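DegQ (Legionella fallonii, PDB 3PV5) probably acts as an HtrA-family trypsin-fold serine protease with chaperone activity, carries two PDZ domains, and assembles into self-compartmentizing 12-mers. Local coordinates at residues I28-V33 and N136-V141; V333-E338 and L346-T351; P380-V385 and Q438-P443. All coordinates share one frame; numbering follows the deposited sequence.

Three contacts follow one another along the chain, and each closes before the next opens. Interaction 1 comes first: residues 28-33, at the start of the protease, meet the loop 136-141 about a hundred residues on, so its loop encloses all the later strands of the first barrel. Interaction 2 is local, pairing 333-338 with 346-351 across a short hairpin in the first PDZ domain. Interaction 3 spans most of the second PDZ domain, bringing the 380-385 turn onto 438-443 beside another hairpin. None nests in or crosses another. The centres of interactions 1 and 3 lie about 73 Å apart, on opposite sides of the chain's centre.

Interaction 1: residues I28-V33 and N136-V141; sequences IMPAIV and NLKSLV
A chi1 of 79° in Ile-28 folds CG1 in over its own backbone and turns the other branch, CG2, toward Leu-140. Ile-28 CG2 stops 4.1 Å from Leu-140 CB, and the two side chains run at a slant to each other. Leu-140 also serves a second partner: its branch carbon CG sits 4.1 Å from Ala-31 CB, so the leucine bridges two positions of the opposing turn. That spacing is set by the 3-10 turn 29-31, where Ala-31 N bonds Ile-28 O at 2.8 Å and brings Ala-31 round to the same side as Ile-28. The small methyl of Ala-31 lets the backbone come close, with Ala-31 CB 3.7 Å from Ser-139 CA. Next to it, Ala-31 CA makes a C-H...O contact with Lys-138 O at 3.5 Å, with an angle of 147° at the hydrogen. In the trypsin fold of this protease, this is where the chain enters strand 32-40 of the first barrel, packed against the connection that leads from strand 127-131 of that barrel to strand 153-157 of the second. Ile-83, on the neighbouring strand 74-85, holds both sides: it shares a backbone hydrogen bond with Ala-31 and accepts one from Ser-139 OG. Leu-140 touches Val-210 of the second barrel as well. Toward the exposed side, Lys-138 rests the aliphatic start of its chain on Pro-30 CB, 3.9 Å from Lys-138 CB. With chi1 at -47°, Lys-138 CG comes equally near that proline carbon; bends at chi2 and chi4 then lead the amino end away from the turn.

Interaction 2: residues V333-E338 and L346-T351; sequences VKIIVE and LSAVVT
Val-333 and Ala-348 form the close-packed end of this strand pair. Val-333 N reaches Ala-348 O at 2.7 Å, while Ala-348 N returns to Val-333 O at 3.1 Å. Val-333 CG1 lies only 3.2 Å from Ala-348 O, a tight and probably strained approach that rests on a nearly eclipsed, doubtful chi1 of 5°. Val-333 CG1 also meets Val-350 CG2 at 3.9 Å, the two valines crossing at about a right angle. Two residues on, Ile-335 and Leu-346 make the second hydrogen-bonded pair, with Ile-335 N 3.0 Å from Leu-346 O. On this apolar face Ile-335 CD1 lies 4.2 Å from Ala-348 CB, and Val-337 CG2 sits 4.3 Å from Leu-346 CD1. Ile-306 of strand 305-309 touches both Ile-335 and Val-337 from inside the domain. The other face is loose: Lys-334 and Ser-347, the non-hydrogen-bonded pair, bury little against each other, and Ser-347 is exposed. One apolar and one solvent-facing side make this an amphipathic antiparallel beta hairpin, strands 332-339 and 342-349, in the antiparallel sheet of the first PDZ domain.

Interaction 3: residues P380-V385 and Q438-P443; sequences PPHGNV and QVLRGP
The imidazole of His-382 takes Leu-440 over one face and the carbonyl of Gly-442 at its edge. Leu-440 CD2 rides 3.5 Å above the ring plane, shifted toward the rim, in a CH-pi contact 3.8 Å from the ring centroid. At the edge, His-382 NE2 donates to Gly-442 O at 2.7 Å. This oxygen lies close to the ring plane, and the N-H comes in on one of its lone pairs at a C=O...N angle of 143°, so bond and methyl together limit rotation of the ring. A chi1 of -57° carries the imidazole of His-382 away from its own carbonyl and over to Leu-440. Leu-440 CD2 also meets Val-385 tip to tip, 3.7 Å from Val-385 CG1. Farther out, Pro-381 CD rests 4.3 Å from Pro-443 CB. Both partners are turns: Pro-380 and Pro-381, joined by a cis peptide, have type VIa geometry, and Gly-442 with Pro-443 has type II' geometry. Pro-443 O also accepts a hydrogen bond from Gln-288 of a neighbouring subunit. The turns lie at one end of the second PDZ sheet, joining strand 370-378 to 384-393 and 435-441 to 444-450, while Val-385 and Leu-440 pack on Ile-409 and Ile-411, respectively, of strand 409-413 between them.

Interaction 1: residues I28-V33 and N136-V141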
ATOM      1  N   ILE A  28      -3.126  50.389  27.627  1.00 37.11           N
ATOM      2  CA  ILE A  28      -3.930  50.099  26.448  1.00 36.16           C
ATOM      3  C   ILE A  28      -4.483  48.687  26.382  1.00 35.03           C
ATOM      4  O   ILE A  28      -5.460  48.437  25.707  1.00 34.71           O
ATOM      5  CB  ILE A  28      -3.223  50.507  25.158  1.00 36.30           C
ATOM      6  CG1 ILE A  28      -2.184  49.478  24.758  1.00 36.65           C
ATOM      7  CG2 ILE A  28      -2.593  51.870  25.340  1.00 33.97           C
ATOM      8  CD1 ILE A  28      -0.975  50.117  24.222  1.00 39.44           C
ATOM      9  N   MET A  29      -3.942  47.803  27.183  1.00 33.95           N
ATOM     10  CA  MET A  29      -4.390  46.439  27.222  1.00 34.88           C
ATOM     11  C   MET A  29      -5.940  46.233  27.387  1.00 34.97           C
ATOM     12  O   MET A  29      -6.516  45.343  26.795  1.00 34.82           O
ATOM     13  CB  MET A  29      -3.601  45.751  28.365  1.00 35.90           C
ATOM     14  CG  MET A  29      -3.375  44.302  28.196  1.00 41.20           C
ATOM     15  SD  MET A  29      -2.295  43.747  26.786  1.00 47.06           S
ATOM     16  CE  MET A  29      -0.689  44.342  27.215  1.00 43.45           C
ATOM     17  N   PRO A  30      -6.622  47.034  28.223  1.00 35.16           N
ATOM     18  CA  PRO A  30      -8.055  46.796  28.377  1.00 35.22           C
ATOM     19  C   PRO A  30      -8.794  46.974  27.032  1.00 34.06           C
ATOM     20  O   PRO A  30      -9.869  46.409  26.840  1.00 33.30           O
ATOM     21  CB  PRO A  30      -8.500  47.879  29.370  1.00 34.96           C
ATOM     22  CG  PRO A  30      -7.297  48.312  30.066  1.00 35.00           C
ATOM     23  CD  PRO A  30      -6.125  48.056  29.162  1.00 36.10           C
ATOM     24  N   ALA A  31      -8.169  47.715  26.114  1.00 32.16           N
ATOM     25  CA  ALA A  31      -8.772  48.006  24.833  1.00 30.17           C
ATOM     26  C   ALA A  31      -8.834  46.800  23.962  1.00 29.40           C
ATOM     27  O   ALA A  31      -9.653  46.780  23.031  1.00 29.82           O
ATOM     28  CB  ALA A  31      -8.064  49.151  24.129  1.00 28.82           C
ATOM     29  N   ILE A  32      -8.038  45.776  24.282  1.00 27.74           N
ATOM     30  CA  ILE A  32      -7.986  44.555  23.498  1.00 26.74           C
ATOM     31  C   ILE A  32      -8.798  43.498  24.128  1.00 27.89           C
ATOM     32  O   ILE A  32      -8.747  43.310  25.342  1.00 30.10           O
ATOM     33  CB  ILE A  32      -6.565  43.958  23.357  1.00 26.46           C
ATOM     34  CG1 ILE A  32      -5.489  45.035  23.185  1.00 25.82           C
ATOM     35  CG2 ILE A  32      -6.500  42.973  22.246  1.00 23.16           C
ATOM     36  CD1 ILE A  32      -5.714  45.950  22.211  1.00 25.79           C
ATOM     37  N   VAL A  33      -9.495  42.736  23.303  1.00 28.41           N
ATOM     38  CA  VAL A  33     -10.472  41.833  23.777  1.00 28.12           C
ATOM     39  C   VAL A  33     -10.378  40.526  23.056  1.00 29.90           C
ATOM     40  O   VAL A  33      -9.725  40.399  22.010  1.00 30.29           O
ATOM     41  CB  VAL A  33     -11.919  42.420  23.557  1.00 28.45           C
ATOM     42  CG1 VAL A  33     -11.987  43.914  24.041  1.00 22.35           C
ATOM     43  CG2 VAL A  33     -12.360  42.306  22.042  1.00 27.84           C
ATOM     44  N   ASN A 136     -18.197  51.602  31.278  1.00 38.05           N
ATOM     45  CA  ASN A 136     -16.849  51.452  31.784  1.00 40.19           C
ATOM     46  C   ASN A 136     -15.915  50.670  30.827  1.00 39.50           C
ATOM     47  O   ASN A 136     -15.379  49.622  31.128  1.00 39.48           O
ATOM     48  CB  ASN A 136     -16.860  50.774  33.141  1.00 40.21           C
ATOM     49  CG  ASN A 136     -15.627  51.091  33.897  1.00 44.27           C
ATOM     50  OD1 ASN A 136     -15.176  52.277  33.910  1.00 46.76           O
ATOM     51  ND2 ASN A 136     -15.016  50.061  34.496  1.00 43.75           N
ATOM     52  N   LEU A 137     -15.809  51.188  29.629  1.00 39.19           N
ATOM     53  CA  LEU A 137     -14.980  50.582  28.626  1.00 38.19           C
ATOM     54  C   LEU A 137     -13.812  51.507  28.346  1.00 37.51           C
ATOM     55  O   LEU A 137     -13.899  52.748  28.452  1.00 36.25           O
ATOM     56  CB  LEU A 137     -15.797  50.423  27.382  1.00 38.43           C
ATOM     57  CG  LEU A 137     -16.255  49.087  26.843  1.00 38.54           C
ATOM     58  CD1 LEU A 137     -16.441  47.950  27.819  1.00 36.55           C
ATOM     59  CD2 LEU A 137     -17.529  49.400  26.003  1.00 36.06           C
ATOM     60  N   LYS A 138     -12.723  50.879  27.955  1.00 37.36           N
ATOM     61  CA  LYS A 138     -11.530  51.587  27.553  1.00 37.94           C
ATOM     62  C   LYS A 138     -11.133  51.354  26.066  1.00 36.83           C
ATOM     63  O   LYS A 138     -11.305  50.249  25.510  1.00 35.87           O
ATOM     64  CB  LYS A 138     -10.380  51.132  28.446  1.00 39.13           C
ATOM     65  CG  LYS A 138     -10.674  51.099  29.958  1.00 41.92           C
ATOM     66  CD  LYS A 138     -10.385  52.453  30.618  1.00 46.01           C
ATOM     67  CE  LYS A 138     -10.236  52.301  32.161  1.00 49.62           C
ATOM     68  NZ  LYS A 138     -11.520  51.927  32.862  1.00 49.58           N
ATOM     69  N   SER A 139     -10.565  52.395  25.471  1.00 35.67           N
ATOM     70  CA  SER A 139      -9.919  52.330  24.164  1.00 35.73           C
ATOM     71  C   SER A 139      -8.482  52.882  24.225  1.00 34.70           C
ATOM     72  O   SER A 139      -7.873  52.868  25.246  1.00 34.01           O
ATOM     73  CB  SER A 139     -10.742  53.161  23.149  1.00 35.70           C
ATOM     74  OG  SER A 139     -10.219  52.963  21.848  1.00 37.28           O
ATOM     75  N   LEU A 140      -7.966  53.389  23.110  1.00 34.96           N
ATOM     76  CA  LEU A 140      -6.601  53.923  23.053  1.00 35.37           C
ATOM     77  C   LEU A 140      -6.495  55.016  22.034  1.00 36.10           C
ATOM     78  O   LEU A 140      -7.403  55.175  21.198  1.00 35.76           O
ATOM     79  CB  LEU A 140      -5.567  52.852  22.684  1.00 35.22           C
ATOM     80  CG  LEU A 140      -5.785  51.635  21.779  1.00 33.97           C
ATOM     81  CD1 LEU A 140      -6.859  51.827  20.769  1.00 34.41           C
ATOM     82  CD2 LEU A 140      -4.396  51.100  21.113  1.00 23.90           C
ATOM     83  N   VAL A 141      -5.399  55.763  22.040  1.00 36.27           N
ATOM     84  CA  VAL A 141      -5.325  56.736  20.980  1.00 37.30           C
ATOM     85  C   VAL A 141      -5.109  56.088  19.594  1.00 38.96           C
ATOM     86  O   VAL A 141      -4.288  55.223  19.412  1.00 39.45           O
ATOM     87  CB  VAL A 141      -4.457  57.968  21.237  1.00 37.49           C
ATOM     88  CG1 VAL A 141      -3.854  58.084  22.702  1.00 33.48           C
ATOM     89  CG2 VAL A 141      -3.508  58.184  20.066  1.00 37.23           C
TER

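Interaction 2: residues V333-E338 and L346-T351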
ATOM      1  N   VAL A 333     -15.555  63.305  -6.801  1.00 57.82           N
ATOM      2  CA  VAL A 333     -14.212  63.207  -6.230  1.00 56.92           C
ATOM      3  C   VAL A 333     -13.254  64.140  -6.954  1.00 56.36           C
ATOM      4  O   VAL A 333     -13.231  64.211  -8.186  1.00 56.37           O
ATOM      5  CB  VAL A 333     -13.692  61.754  -6.155  1.00 57.04           C
ATOM      6  CG1 VAL A 333     -14.641  60.807  -6.809  1.00 55.35           C
ATOM      7  CG2 VAL A 333     -12.271  61.645  -6.726  1.00 57.22           C
ATOM      8  N   LYS A 334     -12.508  64.904  -6.165  1.00 55.82           N
ATOM      9  CA  LYS A 334     -11.521  65.841  -6.711  1.00 55.30           C
ATOM     10  C   LYS A 334     -10.285  65.019  -6.953  1.00 53.64           C
ATOM     11  O   LYS A 334      -9.806  64.331  -6.037  1.00 52.60           O
ATOM     12  CB  LYS A 334     -11.193  66.990  -5.721  1.00 55.46           C
ATOM     13  CG  LYS A 334     -10.877  68.327  -6.405  1.00 57.44           C
ATOM     14  CD  LYS A 334      -9.833  69.256  -5.674  1.00 58.37           C
ATOM     15  CE  LYS A 334     -10.003  69.320  -4.158  1.00 59.84           C
ATOM     16  NZ  LYS A 334      -9.336  68.170  -3.450  1.00 59.85           N
ATOM     17  N   ILE A 335      -9.757  65.093  -8.170  1.00 52.41           N
ATOM     18  CA  ILE A 335      -8.469  64.452  -8.455  1.00 51.06           C
ATOM     19  C   ILE A 335      -7.480  65.473  -8.983  1.00 50.20           C
ATOM     20  O   ILE A 335      -7.682  66.055 -10.047  1.00 51.23           O
ATOM     21  CB  ILE A 335      -8.633  63.318  -9.470  1.00 51.11           C
ATOM     22  CG1 ILE A 335      -9.693  62.323  -8.990  1.00 49.77           C
ATOM     23  CG2 ILE A 335      -7.298  62.598  -9.686  1.00 49.56           C
ATOM     24  CD1 ILE A 335     -10.325  61.568 -10.116  1.00 51.10           C
ATOM     25  N   ILE A 336      -6.413  65.707  -8.251  1.00 48.83           N
ATOM     26  CA  ILE A 336      -5.366  66.564  -8.772  1.00 48.35           C
ATOM     27  C   ILE A 336      -4.235  65.746  -9.379  1.00 47.25           C
ATOM     28  O   ILE A 336      -3.732  64.805  -8.780  1.00 46.97           O
ATOM     29  CB  ILE A 336      -4.812  67.493  -7.708  1.00 48.69           C
ATOM     30  CG1 ILE A 336      -5.959  68.376  -7.167  1.00 49.73           C
ATOM     31  CG2 ILE A 336      -3.661  68.370  -8.308  1.00 46.75           C
ATOM     32  CD1 ILE A 336      -5.471  69.466  -6.204  1.00 50.69           C
ATOM     33  N   VAL A 337      -3.821  66.181 -10.552  1.00 46.47           N
ATOM     34  CA  VAL A 337      -3.017  65.429 -11.447  1.00 46.37           C
ATOM     35  C   VAL A 337      -1.880  66.274 -11.932  1.00 47.47           C
ATOM     36  O   VAL A 337      -2.028  67.484 -12.101  1.00 47.57           O
ATOM     37  CB  VAL A 337      -3.885  65.076 -12.670  1.00 46.87           C
ATOM     38  CG1 VAL A 337      -3.284  65.582 -13.992  1.00 44.15           C
ATOM     39  CG2 VAL A 337      -4.211  63.606 -12.673  1.00 46.11           C
ATOM     40  N   GLU A 338      -0.742  65.647 -12.214  1.00 47.53           N
ATOM     41  CA  GLU A 338       0.260  66.340 -12.977  1.00 47.52           C
ATOM     42  C   GLU A 338       0.402  65.692 -14.371  1.00 46.89           C
ATOM     43  O   GLU A 338       0.394  64.465 -14.497  1.00 45.69           O
ATOM     44  CB  GLU A 338       1.541  66.348 -12.184  1.00 48.19           C
ATOM     45  CG  GLU A 338       2.561  67.273 -12.754  1.00 51.49           C
ATOM     46  CD  GLU A 338       2.819  68.533 -11.957  1.00 52.19           C
ATOM     47  OE1 GLU A 338       2.179  68.787 -10.924  1.00 55.69           O
ATOM     48  OE2 GLU A 338       3.720  69.271 -12.383  1.00 55.70           O
ATOM     49  N   LEU A 346      -9.173  67.592 -11.965  1.00 49.43           N
ATOM     50  CA  LEU A 346     -10.300  66.949 -12.631  1.00 49.09           C
ATOM     51  C   LEU A 346     -11.361  66.680 -11.560  1.00 48.33           C
ATOM     52  O   LEU A 346     -11.070  66.671 -10.373  1.00 47.84           O
ATOM     53  CB  LEU A 346      -9.819  65.676 -13.352  1.00 48.66           C
ATOM     54  CG  LEU A 346      -8.547  65.910 -14.190  1.00 48.18           C
ATOM     55  CD1 LEU A 346      -7.860  64.606 -14.647  1.00 45.65           C
ATOM     56  CD2 LEU A 346      -8.854  66.831 -15.392  1.00 47.49           C
ATOM     57  N   SER A 347     -12.594  66.513 -11.990  1.00 48.54           N
ATOM     58  CA  SER A 347     -13.691  66.128 -11.081  1.00 48.39           C
ATOM     59  C   SER A 347     -14.462  64.950 -11.709  1.00 47.72           C
ATOM     60  O   SER A 347     -14.723  64.893 -12.919  1.00 45.70           O
ATOM     61  CB  SER A 347     -14.624  67.328 -10.789  1.00 48.48           C
ATOM     62  OG  SER A 347     -15.778  66.957 -10.029  1.00 49.31           O
ATOM     63  N   ALA A 348     -14.819  64.007 -10.859  1.00 47.71           N
ATOM     64  CA  ALA A 348     -15.367  62.791 -11.348  1.00 47.96           C
ATOM     65  C   ALA A 348     -16.364  62.166 -10.379  1.00 47.87           C
ATOM     66  O   ALA A 348     -16.207  62.252  -9.160  1.00 48.41           O
ATOM     67  CB  ALA A 348     -14.217  61.841 -11.633  1.00 47.72           C
ATOM     68  N   VAL A 349     -17.337  61.461 -10.941  1.00 47.06           N
ATOM     69  CA  VAL A 349     -18.427  60.911 -10.177  1.00 45.73           C
ATOM     70  C   VAL A 349     -18.386  59.403 -10.159  1.00 44.76           C
ATOM     71  O   VAL A 349     -18.410  58.768 -11.181  1.00 44.79           O
ATOM     72  CB  VAL A 349     -19.743  61.403 -10.802  1.00 46.26           C
ATOM     73  CG1 VAL A 349     -20.973  60.731 -10.164  1.00 46.29           C
ATOM     74  CG2 VAL A 349     -19.811  62.926 -10.703  1.00 44.64           C
ATOM     75  N   VAL A 350     -18.349  58.827  -8.971  1.00 44.34           N
ATOM     76  CA  VAL A 350     -18.397  57.381  -8.822  1.00 43.60           C
ATOM     77  C   VAL A 350     -19.727  56.831  -9.312  1.00 42.99           C
ATOM     78  O   VAL A 350     -20.746  57.361  -8.948  1.00 43.10           O
ATOM     79  CB  VAL A 350     -18.233  56.993  -7.334  1.00 43.75           C
ATOM     80  CG1 VAL A 350     -18.178  55.505  -7.157  1.00 41.42           C
ATOM     81  CG2 VAL A 350     -16.974  57.686  -6.738  1.00 44.54           C
ATOM     82  N   THR A 351     -19.719  55.770 -10.118  1.00 41.83           N
ATOM     83  CA  THR A 351     -20.950  55.215 -10.609  1.00 41.53           C
ATOM     84  C   THR A 351     -21.108  53.771 -10.204  1.00 42.76           C
ATOM     85  O   THR A 351     -20.150  53.108  -9.814  1.00 43.12           O
ATOM     86  CB  THR A 351     -21.060  55.341 -12.157  1.00 41.17           C
ATOM     87  OG1 THR A 351     -20.039  54.569 -12.774  1.00 39.82           O
ATOM     88  CG2 THR A 351     -20.929  56.843 -12.637  1.00 40.07           C
TER

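Interaction 3: residues P380-V385 and Q438-P443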
ATOM      1  N   PRO A 380      -9.292  25.286 -45.955  1.00 47.73           N
ATOM      2  CA  PRO A 380      -9.966  24.032 -46.284  1.00 47.84           C
ATOM      3  C   PRO A 380     -10.850  23.518 -45.123  1.00 47.35           C
ATOM      4  O   PRO A 380     -10.429  23.522 -43.971  1.00 46.97           O
ATOM      5  CB  PRO A 380      -8.797  23.057 -46.561  1.00 48.01           C
ATOM      6  CG  PRO A 380      -7.562  23.751 -46.004  1.00 48.84           C
ATOM      7  CD  PRO A 380      -7.842  25.209 -46.216  1.00 47.71           C
ATOM      8  N   PRO A 381     -12.069  23.086 -45.432  1.00 47.11           N
ATOM      9  CA  PRO A 381     -12.625  22.957 -46.774  1.00 47.21           C
ATOM     10  C   PRO A 381     -13.395  24.187 -47.299  1.00 46.88           C
ATOM     11  O   PRO A 381     -14.071  24.077 -48.309  1.00 47.31           O
ATOM     12  CB  PRO A 381     -13.566  21.756 -46.630  1.00 47.65           C
ATOM     13  CG  PRO A 381     -13.958  21.733 -45.146  1.00 48.47           C
ATOM     14  CD  PRO A 381     -13.047  22.705 -44.403  1.00 47.52           C
ATOM     15  N   HIS A 382     -13.264  25.341 -46.656  1.00 45.78           N
ATOM     16  CA  HIS A 382     -14.117  26.468 -46.955  1.00 45.43           C
ATOM     17  C   HIS A 382     -13.634  27.342 -48.109  1.00 45.59           C
ATOM     18  O   HIS A 382     -14.376  28.235 -48.548  1.00 45.28           O
ATOM     19  CB  HIS A 382     -14.258  27.360 -45.733  1.00 45.20           C
ATOM     20  CG  HIS A 382     -14.789  26.655 -44.522  1.00 45.65           C
ATOM     21  ND1 HIS A 382     -16.134  26.390 -44.340  1.00 45.07           N
ATOM     22  CD2 HIS A 382     -14.157  26.183 -43.419  1.00 46.05           C
ATOM     23  CE1 HIS A 382     -16.301  25.782 -43.177  1.00 45.88           C
ATOM     24  NE2 HIS A 382     -15.121  25.653 -42.592  1.00 44.71           N
ATOM     25  N   GLY A 383     -12.405  27.115 -48.590  1.00 44.85           N
ATOM     26  CA  GLY A 383     -11.803  28.000 -49.572  1.00 43.80           C
ATOM     27  C   GLY A 383     -11.323  29.254 -48.866  1.00 43.40           C
ATOM     28  O   GLY A 383     -10.976  29.241 -47.670  1.00 44.11           O
ATOM     29  N   ASN A 384     -11.309  30.358 -49.581  1.00 42.42           N
ATOM     30  CA  ASN A 384     -10.853  31.561 -48.991  1.00 42.04           C
ATOM     31  C   ASN A 384     -11.893  32.152 -48.066  1.00 41.54           C
ATOM     32  O   ASN A 384     -12.967  32.508 -48.518  1.00 42.57           O
ATOM     33  CB  ASN A 384     -10.452  32.587 -50.025  1.00 42.40           C
ATOM     34  CG  ASN A 384      -9.601  33.633 -49.411  1.00 43.96           C
ATOM     35  OD1 ASN A 384      -9.029  33.387 -48.326  1.00 47.52           O
ATOM     36  ND2 ASN A 384      -9.530  34.803 -50.020  1.00 39.36           N
ATOM     37  N   VAL A 385     -11.553  32.252 -46.784  1.00 40.80           N
ATOM     38  CA  VAL A 385     -12.460  32.697 -45.710  1.00 39.44           C
ATOM     39  C   VAL A 385     -12.120  34.111 -45.304  1.00 38.93           C
ATOM     40  O   VAL A 385     -11.002  34.386 -44.946  1.00 38.99           O
ATOM     41  CB  VAL A 385     -12.319  31.843 -44.453  1.00 38.58           C
ATOM     42  CG1 VAL A 385     -13.296  32.339 -43.404  1.00 39.82           C
ATOM     43  CG2 VAL A 385     -12.604  30.378 -44.755  1.00 36.54           C
ATOM     44  N   GLN A 438     -23.810  34.519 -39.457  1.00 39.04           N
ATOM     45  CA  GLN A 438     -23.389  33.243 -40.022  1.00 40.25           C
ATOM     46  C   GLN A 438     -21.945  33.049 -39.598  1.00 40.62           C
ATOM     47  O   GLN A 438     -21.129  33.943 -39.798  1.00 39.53           O
ATOM     48  CB  GLN A 438     -23.531  33.273 -41.532  1.00 40.49           C
ATOM     49  CG  GLN A 438     -23.177  32.040 -42.251  1.00 42.90           C
ATOM     50  CD  GLN A 438     -23.169  32.220 -43.787  1.00 47.51           C
ATOM     51  OE1 GLN A 438     -23.428  33.316 -44.313  1.00 51.06           O
ATOM     52  NE2 GLN A 438     -22.907  31.131 -44.506  1.00 46.11           N
ATOM     53  N   VAL A 439     -21.650  31.915 -38.949  1.00 41.82           N
ATOM     54  CA  VAL A 439     -20.303  31.621 -38.483  1.00 42.41           C
ATOM     55  C   VAL A 439     -19.756  30.327 -39.052  1.00 43.58           C
ATOM     56  O   VAL A 439     -20.509  29.360 -39.177  1.00 44.12           O
ATOM     57  CB  VAL A 439     -20.243  31.522 -36.993  1.00 42.73           C
ATOM     58  CG1 VAL A 439     -20.887  32.771 -36.382  1.00 42.83           C
ATOM     59  CG2 VAL A 439     -20.870  30.239 -36.488  1.00 41.83           C
ATOM     60  N   LEU A 440     -18.466  30.331 -39.431  1.00 43.27           N
ATOM     61  CA  LEU A 440     -17.713  29.098 -39.684  1.00 43.21           C
ATOM     62  C   LEU A 440     -17.096  28.669 -38.365  1.00 42.89           C
ATOM     63  O   LEU A 440     -16.579  29.486 -37.637  1.00 41.14           O
ATOM     64  CB  LEU A 440     -16.616  29.288 -40.732  1.00 43.48           C
ATOM     65  CG  LEU A 440     -17.087  29.594 -42.166  1.00 46.34           C
ATOM     66  CD1 LEU A 440     -17.933  30.800 -42.160  1.00 50.57           C
ATOM     67  CD2 LEU A 440     -15.936  29.812 -43.155  1.00 48.48           C
ATOM     68  N   ARG A 441     -17.216  27.385 -38.038  1.00 44.42           N
ATOM     69  CA  ARG A 441     -16.582  26.810 -36.840  1.00 45.98           C
ATOM     70  C   ARG A 441     -15.868  25.570 -37.267  1.00 46.21           C
ATOM     71  O   ARG A 441     -16.490  24.598 -37.690  1.00 46.63           O
ATOM     72  CB  ARG A 441     -17.604  26.448 -35.786  1.00 46.23           C
ATOM     73  CG  ARG A 441     -16.974  25.860 -34.516  1.00 49.87           C
ATOM     74  CD  ARG A 441     -18.046  25.672 -33.397  1.00 53.80           C
ATOM     75  NE  ARG A 441     -18.820  26.900 -33.182  1.00 55.97           N
ATOM     76  CZ  ARG A 441     -20.029  26.983 -32.627  1.00 57.51           C
ATOM     77  NH1 ARG A 441     -20.646  25.886 -32.189  1.00 58.75           N
ATOM     78  NH2 ARG A 441     -20.613  28.185 -32.498  1.00 56.12           N
ATOM     79  N   GLY A 442     -14.553  25.608 -37.194  1.00 46.85           N
ATOM     80  CA  GLY A 442     -13.748  24.572 -37.848  1.00 47.11           C
ATOM     81  C   GLY A 442     -14.225  24.232 -39.257  1.00 47.09           C
ATOM     82  O   GLY A 442     -14.183  25.076 -40.166  1.00 47.31           O
ATOM     83  N   PRO A 443     -14.680  22.993 -39.458  1.00 47.45           N
ATOM     84  CA  PRO A 443     -15.037  22.574 -40.812  1.00 47.43           C
ATOM     85  C   PRO A 443     -16.506  22.762 -41.163  1.00 47.33           C
ATOM     86  O   PRO A 443     -16.851  22.583 -42.322  1.00 46.49           O
ATOM     87  CB  PRO A 443     -14.666  21.092 -40.815  1.00 47.75           C
ATOM     88  CG  PRO A 443     -14.945  20.648 -39.363  1.00 48.38           C
ATOM     89  CD  PRO A 443     -14.808  21.886 -38.485  1.00 47.84           C
TER